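Local coordinates for protein MDM10 isoform 1 (PDB 7BTX) that helps tether mitochondria to the endoplasmic reticulum as part of the ERMES complex and takes part in late assembly of the mitochondrial outer-membrane translocase TOM, at residues Asp203-Tyr208 and Glu236-Leu241; Leu244-Ser249 and Asn272-His277. One frame throughout, in Å; residues are numbered along the deposited sequence.

Contact 1: Asp203-Tyr208 and Glu236-Leu241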
loop_
_atom_site.group_PDB
_atom_site.type_symbol
_atom_site.label_atom_id
_atom_site.label_comp_id
_atom_site.label_asym_id
_atom_site.label_seq_id
_atom_site.Cartn_x
_atom_site.Cartn_y
_atom_site.Cartn_z
ATOM N N ASP D 203 -8.338 -28.336 15.571
ATOM C CA ASP D 203 -9.625 -28.445 16.238
ATOM C C ASP D 203 -9.389 -28.941 17.655
ATOM O O ASP D 203 -9.489 -28.178 18.621
ATOM C CB ASP D 203 -10.534 -29.412 15.479
ATOM C CG ASP D 203 -11.301 -28.741 14.362
ATOM O OD1 ASP D 203 -11.166 -27.510 14.195
ATOM O OD2 ASP D 203 -12.043 -29.447 13.648
ATOM N N LEU D 204 -9.071 -30.232 17.771
ATOM C CA LEU D 204 -8.233 -30.789 18.825
ATOM C C LEU D 204 -7.479 -31.988 18.278
ATOM O O LEU D 204 -7.240 -32.955 19.008
ATOM C CB LEU D 204 -9.033 -31.178 20.066
ATOM C CG LEU D 204 -9.019 -30.181 21.228
ATOM C CD1 LEU D 204 -9.587 -30.816 22.481
ATOM C CD2 LEU D 204 -7.626 -29.646 21.487
ATOM N N LEU D 205 -7.113 -31.923 16.997
ATOM C CA LEU D 205 -6.956 -33.062 16.097
ATOM C C LEU D 205 -5.936 -34.081 16.570
ATOM O O LEU D 205 -4.735 -33.809 16.597
ATOM C CB LEU D 205 -6.560 -32.533 14.719
ATOM C CG LEU D 205 -6.335 -33.519 13.580
ATOM C CD1 LEU D 205 -7.658 -34.043 13.069
ATOM C CD2 LEU D 205 -5.564 -32.850 12.471
ATOM N N CYS D 206 -6.425 -35.258 16.938
ATOM C CA CYS D 206 -5.595 -36.419 17.199
ATOM C C CYS D 206 -5.551 -37.278 15.947
ATOM O O CYS D 206 -6.450 -37.230 15.109
ATOM C CB CYS D 206 -6.131 -37.230 18.383
ATOM S SG CYS D 206 -5.087 -38.627 18.857
ATOM N N GLY D 207 -4.492 -38.066 15.815
ATOM C CA GLY D 207 -4.349 -38.811 14.584
ATOM C C GLY D 207 -3.404 -39.976 14.737
ATOM O O GLY D 207 -2.833 -40.208 15.803
ATOM N N TYR D 208 -3.244 -40.707 13.642
ATOM C CA TYR D 208 -2.438 -41.914 13.631
ATOM C C TYR D 208 -2.062 -42.215 12.192
ATOM O O TYR D 208 -2.871 -42.021 11.291
ATOM C CB TYR D 208 -3.196 -43.095 14.249
ATOM C CG TYR D 208 -2.440 -44.397 14.235
ATOM C CD1 TYR D 208 -1.315 -44.570 15.014
ATOM C CD2 TYR D 208 -2.856 -45.456 13.446
ATOM C CE1 TYR D 208 -0.618 -45.756 15.006
ATOM C CE2 TYR D 208 -2.163 -46.647 13.431
ATOM C CZ TYR D 208 -1.046 -46.787 14.216
ATOM O OH TYR D 208 -0.347 -47.964 14.216
ATOM N N GLU D 236 -4.183 -43.918 7.486
ATOM C CA GLU D 236 -4.158 -42.795 8.409
ATOM C C GLU D 236 -5.556 -42.609 8.970
ATOM O O GLU D 236 -6.532 -42.995 8.330
ATOM C CB GLU D 236 -3.652 -41.514 7.740
ATOM C CG GLU D 236 -4.660 -40.787 6.900
ATOM C CD GLU D 236 -4.043 -39.678 6.081
ATOM O OE1 GLU D 236 -2.806 -39.526 6.119
ATOM O OE2 GLU D 236 -4.799 -38.952 5.403
ATOM N N PHE D 237 -5.647 -42.082 10.191
ATOM C CA PHE D 237 -6.918 -42.021 10.919
ATOM C C PHE D 237 -6.953 -40.739 11.743
ATOM O O PHE D 237 -6.413 -40.699 12.847
ATOM C CB PHE D 237 -7.100 -43.239 11.820
ATOM C CG PHE D 237 -7.045 -44.553 11.100
ATOM C CD1 PHE D 237 -8.153 -45.037 10.428
ATOM C CD2 PHE D 237 -5.879 -45.296 11.086
ATOM C CE1 PHE D 237 -8.098 -46.241 9.759
ATOM C CE2 PHE D 237 -5.818 -46.499 10.420
ATOM C CZ PHE D 237 -6.928 -46.973 9.756
ATOM N N TRP D 238 -7.610 -39.709 11.227
ATOM C CA TRP D 238 -7.713 -38.445 11.937
ATOM C C TRP D 238 -9.079 -38.321 12.597
ATOM O O TRP D 238 -10.067 -38.886 12.131
ATOM C CB TRP D 238 -7.473 -37.283 10.979
ATOM C CG TRP D 238 -6.214 -37.427 10.238
ATOM C CD1 TRP D 238 -6.057 -37.938 8.995
ATOM C CD2 TRP D 238 -4.912 -37.078 10.700
ATOM N NE1 TRP D 238 -4.736 -37.921 8.643
ATOM C CE2 TRP D 238 -4.010 -37.401 9.680
ATOM C CE3 TRP D 238 -4.422 -36.515 11.878
ATOM C CZ2 TRP D 238 -2.649 -37.183 9.797
ATOM C CZ3 TRP D 238 -3.076 -36.316 12.002
ATOM C CH2 TRP D 238 -2.203 -36.638 10.962
ATOM N N LEU D 239 -9.143 -37.563 13.694
ATOM C CA LEU D 239 -10.419 -37.276 14.340
ATOM C C LEU D 239 -10.323 -35.985 15.142
ATOM O O LEU D 239 -9.750 -35.974 16.232
ATOM C CB LEU D 239 -10.841 -38.446 15.239
ATOM C CG LEU D 239 -12.309 -38.595 15.652
ATOM C CD1 LEU D 239 -12.628 -40.066 15.801
ATOM C CD2 LEU D 239 -12.648 -37.872 16.940
ATOM N N GLY D 240 -10.889 -34.900 14.626
ATOM C CA GLY D 240 -10.865 -33.636 15.338
ATOM C C GLY D 240 -11.864 -33.592 16.474
ATOM O O GLY D 240 -13.070 -33.564 16.238
ATOM N N LEU D 241 -11.374 -33.547 17.711
ATOM C CA LEU D 241 -12.189 -33.852 18.882
ATOM C C LEU D 241 -13.173 -32.767 19.313
ATOM O O LEU D 241 -13.858 -32.945 20.324
ATOM C CB LEU D 241 -11.280 -34.187 20.062
ATOM C CG LEU D 241 -10.571 -35.534 19.978
ATOM C CD1 LEU D 241 -9.355 -35.550 20.880
ATOM C CD2 LEU D 241 -11.523 -36.646 20.352
#

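Contact 2: Leu244-Ser249 and Asn272-His277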
loop_
_atom_site.group_PDB
_atom_site.type_symbol
_atom_site.label_atom_id
_atom_site.label_comp_id
_atom_site.label_asym_id
_atom_site.label_seq_id
_atom_site.Cartn_x
_atom_site.Cartn_y
_atom_site.Cartn_z
ATOM N N LEU D 244 -15.764 -33.529 15.843
ATOM C CA LEU D 244 -15.971 -34.972 15.708
ATOM C C LEU D 244 -15.940 -35.396 14.246
ATOM O O LEU D 244 -16.536 -36.420 13.909
ATOM C CB LEU D 244 -17.267 -35.478 16.366
ATOM C CG LEU D 244 -17.262 -35.707 17.884
ATOM C CD1 LEU D 244 -17.321 -34.404 18.673
ATOM C CD2 LEU D 244 -18.404 -36.630 18.294
ATOM N N SER D 245 -15.274 -34.653 13.376
ATOM C CA SER D 245 -15.212 -34.958 11.956
ATOM C C SER D 245 -14.042 -35.886 11.676
ATOM O O SER D 245 -12.891 -35.435 11.727
ATOM C CB SER D 245 -15.066 -33.676 11.147
ATOM O OG SER D 245 -13.711 -33.283 11.079
ATOM N N PRO D 246 -14.271 -37.162 11.365
ATOM C CA PRO D 246 -13.152 -38.096 11.212
ATOM C C PRO D 246 -12.544 -37.980 9.824
ATOM O O PRO D 246 -13.124 -37.370 8.924
ATOM C CB PRO D 246 -13.809 -39.464 11.425
ATOM C CG PRO D 246 -15.191 -39.273 10.915
ATOM C CD PRO D 246 -15.561 -37.814 11.091
ATOM N N GLY D 247 -11.351 -38.544 9.664
ATOM C CA GLY D 247 -10.761 -38.750 8.363
ATOM C C GLY D 247 -10.107 -40.113 8.264
ATOM O O GLY D 247 -9.837 -40.784 9.260
ATOM N N CYS D 248 -9.849 -40.520 7.026
ATOM C CA CYS D 248 -9.171 -41.782 6.779
ATOM C C CYS D 248 -8.517 -41.756 5.412
ATOM O O CYS D 248 -8.821 -40.886 4.592
ATOM C CB CYS D 248 -10.143 -42.959 6.873
ATOM S SG CYS D 248 -9.353 -44.575 6.753
ATOM N N SER D 249 -7.622 -42.701 5.165
ATOM C CA SER D 249 -6.989 -42.892 3.867
ATOM C C SER D 249 -6.409 -44.295 3.858
ATOM O O SER D 249 -6.350 -44.967 4.891
ATOM C CB SER D 249 -5.910 -41.849 3.590
ATOM O OG SER D 249 -5.292 -42.090 2.344
ATOM N N ASN D 272 -9.884 -43.071 -0.190
ATOM C CA ASN D 272 -10.426 -42.150 0.800
ATOM C C ASN D 272 -11.882 -42.522 1.037
ATOM O O ASN D 272 -12.768 -41.983 0.364
ATOM C CB ASN D 272 -10.308 -40.704 0.325
ATOM C CG ASN D 272 -10.377 -39.703 1.461
ATOM O OD1 ASN D 272 -11.173 -39.842 2.387
ATOM N ND2 ASN D 272 -9.540 -38.679 1.388
ATOM N N PRO D 273 -12.171 -43.425 1.984
ATOM C CA PRO D 273 -13.498 -44.057 2.038
ATOM C C PRO D 273 -14.626 -43.131 2.461
ATOM O O PRO D 273 -15.786 -43.376 2.116
ATOM C CB PRO D 273 -13.297 -45.182 3.056
ATOM C CG PRO D 273 -12.221 -44.687 3.936
ATOM C CD PRO D 273 -11.289 -43.912 3.056
ATOM N N LEU D 274 -14.314 -42.069 3.201
ATOM C CA LEU D 274 -15.343 -41.116 3.598
ATOM C C LEU D 274 -15.743 -40.217 2.438
ATOM O O LEU D 274 -16.835 -39.640 2.444
ATOM C CB LEU D 274 -14.887 -40.268 4.785
ATOM C CG LEU D 274 -15.123 -40.827 6.191
ATOM C CD1 LEU D 274 -14.150 -41.933 6.564
ATOM C CD2 LEU D 274 -15.080 -39.702 7.205
ATOM N N PHE D 275 -14.866 -40.082 1.442
ATOM C CA PHE D 275 -15.159 -39.288 0.259
ATOM C C PHE D 275 -15.270 -40.105 -1.016
ATOM O O PHE D 275 -15.840 -39.610 -1.992
ATOM C CB PHE D 275 -14.084 -38.209 0.052
ATOM C CG PHE D 275 -14.238 -37.012 0.945
ATOM C CD1 PHE D 275 -15.354 -36.860 1.756
ATOM C CD2 PHE D 275 -13.253 -36.041 0.985
ATOM C CE1 PHE D 275 -15.488 -35.758 2.581
ATOM C CE2 PHE D 275 -13.379 -34.936 1.808
ATOM C CZ PHE D 275 -14.498 -34.794 2.607
ATOM N N GLY D 276 -14.744 -41.328 -1.039
ATOM C CA GLY D 276 -14.773 -42.137 -2.240
ATOM C C GLY D 276 -13.772 -41.731 -3.292
ATOM O O GLY D 276 -13.838 -42.229 -4.418
ATOM N N HIS D 277 -12.833 -40.849 -2.956
ATOM C CA HIS D 277 -11.916 -40.277 -3.935
ATOM C C HIS D 277 -10.740 -41.226 -4.159
ATOM O O HIS D 277 -9.673 -41.114 -3.556
ATOM C CB HIS D 277 -11.450 -38.905 -3.474
ATOM C CG HIS D 277 -10.580 -38.202 -4.465
ATOM N ND1 HIS D 277 -9.218 -38.073 -4.299
ATOM C CD2 HIS D 277 -10.875 -37.596 -5.639
ATOM C CE1 HIS D 277 -8.713 -37.414 -5.325
ATOM N NE2 HIS D 277 -9.696 -37.114 -6.154
#

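Contact 1: Asp203-Tyr208 and Glu236-Leu241
Tyr208 O accepts a hydrogen bond from Phe237 N at 3.0 Å where Asp203-Tyr208, the irregular segment leading into strand 209-211, pairs antiparallel with the end of strand 230-240 in the wall of this mitochondrial outer-membrane beta-barrel. The chain directions differ by 146°. Glu236 CA makes a CA-H...O contact of 3.2 Å to the same Tyr208 O, so one oxygen receives both a backbone N-H and a CA-H. The Phe237 side chain lies alongside that of Tyr208, pointing the same way; the rings meet edge to edge, CD2 to CD2, and Trp197 meets the tyrosine ring as well. On the opposite face Trp238 swings its CG away from the carbonyl carbon (chi1 -53°), and its six-membered ring approaches the bare backbone of Gly207, with CE3 3.5 Å from Gly207 CA. Leu205 joins from the same face: CG and CD2 adjoin Trp238 CE3, while CD1 reaches Trp238 CB, and the chain of another protein packs against both residues. Leu239 forms the antiparallel hydrogen-bonded pair with Cys206: its N lies 3.1 Å from Cys206 O, nearly in line with the carbonyl, whereas the return bond from Cys206 N to Leu239 O is weak at 3.5 Å. At Gly240, Leu205 CD1 rests 3.7 Å from the backbone N, and Asp203 turns its carboxylate OD2 to Ser243 OG. Leu241 completes the contact, its CB meeting Leu204 CB at 3.8 Å.

Contact 2: Leu244-Ser249 and Asn272-His277
Leu274 and Pro246 cross at about a right angle, and Leu274 CD2 sits 3.7 Å from Pro246 CG and 3.5 Å from Pro246 O. This is one end of a small surface contact, 247 Å² in all, in which the loop between strands 263-269 and 280-284 folds back over strand 245-258 of the barrel wall. The closer-packed part is apolar. Cys248, with SG anti to its backbone N (chi1 -174°), presents both CB and SG to Pro273 CG, each at 4.0 Å, while Leu274 CD1 reaches the same CB at 4.1 Å. A bond from Phe275 N to Asn272 O, 3.0 Å, turns the loop back on itself. Pro246, Pro273 and Leu274 nonetheless remain exposed at the surface, and toward Ser249 the contact thins to Pro273 CD at 4.4 Å from Ser249 N. There Asn272 OD1 comes 3.4 Å from Cys248 O, but both are acceptors, and Ser249 OG bonds to Tyr24 OH and Trp271 O. Phe275 does not meet the strand segment; it packs against an apolar side chain of the chain of another protein. The loop's hold on these strand residues therefore rests on van der Waals contact of proline, leucine and cysteine carbons and sulfur, without direct polar pairing.

Strands 230-240 and 245-258 follow each other in the chain and are neighbours in one antiparallel sheet, which places contact 1 and contact 2 in series, with centres about 12 Å apart. The two meet directly: Trp238 O lies 2.8 Å from Gly247 N, a probable hydrogen bond, and Phe237 CE1 approaches Cys248 SG at 3.7 Å. Further along, Glu236 OE2 packs against Ser249 CB at 3.6 Å. Strand 230-240 is thus bordered by Asp203-Tyr208 along one edge and by strand 245-258 along the other, and the Asn272-His277 loop packs against the latter. Both contacts lie on the same side of the chain's centre.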